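Local coordinates for centrosomal protein of 104 kDa (Homo sapiens, PDB 5LPH), which is required for ciliogenesis and for the structural integrity of the ciliary tip, and includes a tubulin-binding TOG domain, at residues Ala53-Lys58 and Val94-Arg99. Residues are numbered along the deposited sequence; the frame is centred on the assembly and turned at random.
Sequences AEAYCK and VFLVRR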
loop_
_atom_site.group_PDB
_atom_site.type_symbol
_atom_site.label_atom_id
_atom_site.label_comp_id
_atom_site.label_asym_id
_atom_site.label_seq_id
_atom_site.Cartn_x
_atom_site.Cartn_y
_atom_site.Cartn_z
ATOM N N ALA A 53 -4.296 11.377 23.261
ATOM C CA ALA A 53 -3.380 10.896 24.302
ATOM C C ALA A 53 -3.413 9.368 24.436
ATOM O O ALA A 53 -2.367 8.743 24.532
ATOM C CB ALA A 53 -3.702 11.549 25.641
ATOM N N GLU A 54 -4.615 8.790 24.448
ATOM C CA GLU A 54 -4.801 7.333 24.395
ATOM C C GLU A 54 -4.023 6.692 23.236
ATOM O O GLU A 54 -3.268 5.735 23.436
ATOM C CB GLU A 54 -6.273 6.969 24.207
ATOM C CG GLU A 54 -7.123 6.835 25.452
ATOM C CD GLU A 54 -8.419 6.106 25.130
ATOM O OE1 GLU A 54 -9.264 6.708 24.434
ATOM O OE2 GLU A 54 -8.577 4.928 25.540
ATOM N N ALA A 55 -4.222 7.238 22.035
ATOM C CA ALA A 55 -3.580 6.736 20.812
ATOM C C ALA A 55 -2.058 6.800 20.831
ATOM O O ALA A 55 -1.409 5.960 20.218
ATOM C CB ALA A 55 -4.114 7.480 19.591
ATOM N N TYR A 56 -1.499 7.789 21.529
ATOM C CA TYR A 56 -0.041 7.988 21.617
ATOM C C TYR A 56 0.659 7.269 22.774
ATOM O O TYR A 56 1.890 7.191 22.784
ATOM C CB TYR A 56 0.286 9.486 21.725
ATOM C CG TYR A 56 0.508 10.169 20.395
ATOM C CD1 TYR A 56 -0.569 10.540 19.592
ATOM C CD2 TYR A 56 1.790 10.465 19.948
ATOM C CE1 TYR A 56 -0.373 11.171 18.376
ATOM C CE2 TYR A 56 1.997 11.099 18.729
ATOM C CZ TYR A 56 0.909 11.445 17.947
ATOM O OH TYR A 56 1.081 12.070 16.742
ATOM N N CYS A 57 -0.092 6.763 23.748
ATOM C CA CYS A 57 0.520 6.296 24.998
ATOM C C CYS A 57 1.133 4.894 24.882
ATOM O O CYS A 57 0.935 4.185 23.889
ATOM C CB CYS A 57 -0.488 6.358 26.143
ATOM S SG CYS A 57 -1.668 5.011 26.176
ATOM N N LYS A 58 1.862 4.503 25.923
ATOM C CA LYS A 58 2.651 3.269 25.924
ATOM C C LYS A 58 1.863 1.999 26.269
ATOM O O LYS A 58 2.445 0.921 26.307
ATOM C CB LYS A 58 3.846 3.422 26.874
ATOM C CG LYS A 58 4.943 4.312 26.318
ATOM C CD LYS A 58 5.974 4.644 27.385
ATOM C CE LYS A 58 7.108 5.494 26.829
ATOM N NZ LYS A 58 8.017 5.937 27.920
ATOM N N VAL A 94 -7.559 9.674 9.830
ATOM C CA VAL A 94 -6.518 9.154 8.942
ATOM C C VAL A 94 -5.117 9.417 9.507
ATOM O O VAL A 94 -4.228 8.570 9.372
ATOM C CB VAL A 94 -6.677 9.705 7.501
ATOM C CG1 VAL A 94 -5.451 9.413 6.647
ATOM C CG2 VAL A 94 -7.911 9.097 6.849
ATOM N N PHE A 95 -4.927 10.579 10.135
ATOM C CA PHE A 95 -3.665 10.904 10.818
ATOM C C PHE A 95 -3.313 9.859 11.897
ATOM O O PHE A 95 -2.162 9.430 11.994
ATOM C CB PHE A 95 -3.711 12.331 11.404
ATOM C CG PHE A 95 -2.543 12.669 12.294
ATOM C CD1 PHE A 95 -2.608 12.438 13.665
ATOM C CD2 PHE A 95 -1.386 13.224 11.768
ATOM C CE1 PHE A 95 -1.535 12.740 14.489
ATOM C CE2 PHE A 95 -0.308 13.534 12.589
ATOM C CZ PHE A 95 -0.385 13.290 13.953
ATOM N N LEU A 96 -4.301 9.459 12.696
ATOM C CA LEU A 96 -4.101 8.435 13.729
ATOM C C LEU A 96 -3.938 7.020 13.156
ATOM O O LEU A 96 -3.114 6.257 13.655
ATOM C CB LEU A 96 -5.228 8.467 14.767
ATOM C CG LEU A 96 -5.275 9.691 15.690
ATOM C CD1 LEU A 96 -6.449 9.562 16.638
ATOM C CD2 LEU A 96 -3.988 9.873 16.483
ATOM N N VAL A 97 -4.708 6.682 12.120
ATOM C CA VAL A 97 -4.550 5.399 11.416
ATOM C C VAL A 97 -3.129 5.237 10.882
ATOM O O VAL A 97 -2.505 4.194 11.066
ATOM C CB VAL A 97 -5.581 5.249 10.271
ATOM C CG1 VAL A 97 -5.178 4.180 9.254
ATOM C CG2 VAL A 97 -6.948 4.930 10.856
ATOM N N ARG A 98 -2.618 6.287 10.254
ATOM C CA ARG A 98 -1.267 6.291 9.686
ATOM C C ARG A 98 -0.176 5.915 10.700
ATOM O O ARG A 98 0.741 5.168 10.376
ATOM C CB ARG A 98 -0.975 7.667 9.076
ATOM C CG ARG A 98 0.346 7.798 8.344
ATOM C CD ARG A 98 0.529 9.216 7.841
ATOM N NE ARG A 98 1.926 9.507 7.522
ATOM C CZ ARG A 98 2.515 9.294 6.344
ATOM N NH1 ARG A 98 1.846 8.765 5.317
ATOM N NH2 ARG A 98 3.795 9.617 6.186
ATOM N N ARG A 99 -0.265 6.446 11.912
ATOM C CA ARG A 99 0.728 6.135 12.945
ATOM C C ARG A 99 0.499 4.728 13.535
ATOM O O ARG A 99 1.457 3.978 13.735
ATOM C CB ARG A 99 0.823 7.272 13.966
ATOM C CG ARG A 99 -0.337 7.482 14.910
ATOM C CD ARG A 99 0.022 8.495 15.986
ATOM N NE ARG A 99 0.736 7.905 17.130
ATOM C CZ ARG A 99 2.045 8.013 17.398
ATOM N NH1 ARG A 99 2.881 8.704 16.620
ATOM N NH2 ARG A 99 2.530 7.418 18.489
#
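Arg99 lays its guanidinium flat on one face of the Tyr56 ring, the two planes only 10° apart and their centres separated by 3.6 Å. This cation-pi stack is the tight part of the contact: NH1 of Arg99 sits 3.3 Å from CE2 of Tyr56, while CD of Arg99 adds a CH-pi contact to the same face. The arginine chain bends at chi3 (-84°), which swings NE out of the line of the methylenes and over the ring. At the edge of the tyrosine ring the phenol oxygen meets the rim of Phe95, OH of Tyr56 lying 3.4 Å from CZ of Phe95, near the plane of that ring. The same OH is hydrogen-bonded to Glu39, whose carboxylate would probably also favour the nearby arginine charge. Replacing Tyr56 by alanine would probably leave the guanidinium without its aromatic platform, free to turn, and Glu39 without its phenol partner. Close as it is, the stack lies toward the partly exposed surface; on the inner side buried Leu96 makes a lighter apolar touch, its CD2 3.9 Å from CB of Ala55. The contact joins the last turn of helix 49-56 to helix 83-100 in this all-helical TOG domain, built from HEAT repeats. Helix 34-39 borders the aromatic side through Ala36 and Glu39, whereas Leu96 also packs on Leu70 of helix 60-76.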